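Long-range contact in RNA-binding protein Smaug (Drosophila melanogaster, PDB 1OXJ), which probably recognises RNA through its SAM domain, which is joined to a PHAT domain in the RNA-binding region: residues T30-M34 with T96-P100. Sequence-based numbering, arbitrary orientation.
Sequences TYEEM and TPMKP
This interdomain contact packs the short helix 31-34 of the SAM domain against the extended loop 96-100 of the PHAT region, with apolar and aromatic packing beside an exposed salt bridge. Helix 31-34 opens with a capping box: Thr30, at the N-cap with psi 164°, accepts from Glu33 N through OG1 (3.2 Å), while Thr30 N donates to Glu33 OE1 (3.0 Å). Residues 96-100 are extended throughout, and the closest CA pair is Tyr31 with Lys99, 7.7 Å apart. The CA-to-CB bond of Tyr31 points toward the loop, and with chi1 t its ring lies against Pro97 and Lys99. Lys99 lies across one face, its CG 3.5 Å from the ring centroid and almost on the normal, a CH-pi contact; at the ring edge Tyr31 CE1 meets Pro97 O at 3.5 Å. The lysine then runs on to Glu32, whose OE2 forms a salt bridge with Lys99 NZ at 2.8 Å. One water links Glu32 OE1 (2.8 Å) to Lys99 NZ (3.1 Å); another joins Tyr31 OH (2.7 Å) to Lys99 N (2.9 Å). On the apolar side, Met34, with chi1 and chi2 t and chi3 p, brings CE to 3.6 Å from Pro97 CB. Arg65 of the long helix 49-77 donates to Pro97 O, Ile10 of helix 10-16 touches both Met34 and Pro97, and Ile59 and Leu62 of helix 49-77 also pack on Met34.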
loop_
_atom_site.group_PDB
_atom_site.type_symbol
_atom_site.label_atom_id
_atom_site.label_comp_id
_atom_site.label_asym_id
_atom_site.label_seq_id
_atom_site.Cartn_x
_atom_site.Cartn_y
_atom_site.Cartn_z
ATOM N N THR A 30 1.819 14.060 12.325
ATOM C CA THR A 30 0.566 13.814 11.627
ATOM C C THR A 30 0.911 13.287 10.246
ATOM O O THR A 30 2.047 13.417 9.774
ATOM C CB THR A 30 -0.252 15.091 11.433
ATOM O OG1 THR A 30 0.429 15.953 10.508
ATOM C CG2 THR A 30 -0.441 15.797 12.759
ATOM N N TYR A 31 -0.086 12.708 9.594
ATOM C CA TYR A 31 0.084 12.162 8.269
ATOM C C TYR A 31 0.598 13.243 7.305
ATOM O O TYR A 31 1.561 13.024 6.567
ATOM C CB TYR A 31 -1.252 11.604 7.804
ATOM C CG TYR A 31 -1.234 11.045 6.414
ATOM C CD1 TYR A 31 -0.939 9.702 6.181
ATOM C CD2 TYR A 31 -1.536 11.853 5.327
ATOM C CE1 TYR A 31 -0.959 9.183 4.895
ATOM C CE2 TYR A 31 -1.557 11.345 4.038
ATOM C CZ TYR A 31 -1.272 10.014 3.828
ATOM O OH TYR A 31 -1.329 9.512 2.551
ATOM N N GLU A 32 -0.011 14.422 7.330
ATOM C CA GLU A 32 0.428 15.480 6.421
ATOM C C GLU A 32 1.876 15.899 6.674
ATOM O O GLU A 32 2.609 16.208 5.742
ATOM C CB GLU A 32 -0.496 16.703 6.530
ATOM C CG GLU A 32 -1.922 16.489 6.015
ATOM C CD GLU A 32 -2.733 15.481 6.830
ATOM O OE1 GLU A 32 -2.614 15.461 8.075
ATOM O OE2 GLU A 32 -3.511 14.715 6.220
ATOM N N GLU A 33 2.289 15.923 7.935
ATOM C CA GLU A 33 3.661 16.303 8.260
ATOM C C GLU A 33 4.646 15.280 7.711
ATOM O O GLU A 33 5.720 15.648 7.216
ATOM C CB GLU A 33 3.833 16.436 9.775
ATOM C CG GLU A 33 3.110 17.653 10.361
ATOM C CD GLU A 33 3.333 17.791 11.853
ATOM O OE1 GLU A 33 2.984 16.850 12.606
ATOM O OE2 GLU A 33 3.857 18.844 12.272
ATOM N N MET A 34 4.284 14.000 7.803
ATOM C CA MET A 34 5.135 12.926 7.286
ATOM C C MET A 34 5.443 13.184 5.819
ATOM O O MET A 34 6.582 13.012 5.383
ATOM C CB MET A 34 4.447 11.546 7.432
ATOM C CG MET A 34 5.068 10.389 6.564
ATOM S SD MET A 34 4.274 8.767 6.760
ATOM C CE MET A 34 2.774 9.012 5.833
ATOM N N THR A 96 2.178 0.674 3.530
ATOM C CA THR A 96 2.371 2.117 3.713
ATOM C C THR A 96 1.242 2.776 4.499
ATOM O O THR A 96 0.107 2.303 4.490
ATOM C CB THR A 96 2.486 2.849 2.353
ATOM O OG1 THR A 96 1.240 2.756 1.649
ATOM C CG2 THR A 96 3.587 2.232 1.510
ATOM N N PRO A 97 1.544 3.893 5.187
ATOM C CA PRO A 97 0.553 4.626 5.977
ATOM C C PRO A 97 -0.553 5.153 5.077
ATOM O O PRO A 97 -0.290 5.879 4.113
ATOM C CB PRO A 97 1.366 5.763 6.600
ATOM C CG PRO A 97 2.759 5.200 6.672
ATOM C CD PRO A 97 2.892 4.465 5.361
ATOM N N MET A 98 -1.788 4.766 5.381
ATOM C CA MET A 98 -2.940 5.195 4.608
ATOM C C MET A 98 -4.016 5.756 5.520
ATOM O O MET A 98 -4.338 5.177 6.555
ATOM C CB MET A 98 -3.534 4.024 3.811
ATOM C CG MET A 98 -2.645 3.465 2.704
ATOM S SD MET A 98 -3.531 2.190 1.697
ATOM C CE MET A 98 -2.387 0.807 1.803
ATOM N N LYS A 99 -4.571 6.892 5.126
ATOM C CA LYS A 99 -5.635 7.515 5.892
ATOM C C LYS A 99 -6.909 6.717 5.679
ATOM O O LYS A 99 -7.015 5.937 4.732
ATOM C CB LYS A 99 -5.861 8.946 5.414
ATOM C CG LYS A 99 -4.646 9.852 5.548
ATOM C CD LYS A 99 -4.996 11.297 5.228
ATOM C CE LYS A 99 -5.776 11.941 6.362
ATOM N NZ LYS A 99 -5.983 13.401 6.132
ATOM N N PRO A 100 -7.894 6.889 6.570
ATOM C CA PRO A 100 -9.168 6.170 6.441
ATOM C C PRO A 100 -9.832 6.463 5.090
ATOM O O PRO A 100 -9.591 7.510 4.481
ATOM C CB PRO A 100 -9.987 6.721 7.599
ATOM C CG PRO A 100 -8.938 6.967 8.663
ATOM C CD PRO A 100 -7.815 7.606 7.858
HETATM O O HOH W 1 -3.473 7.854 2.643
HETATM O O HOH W 2 -4.677 13.723 8.910
#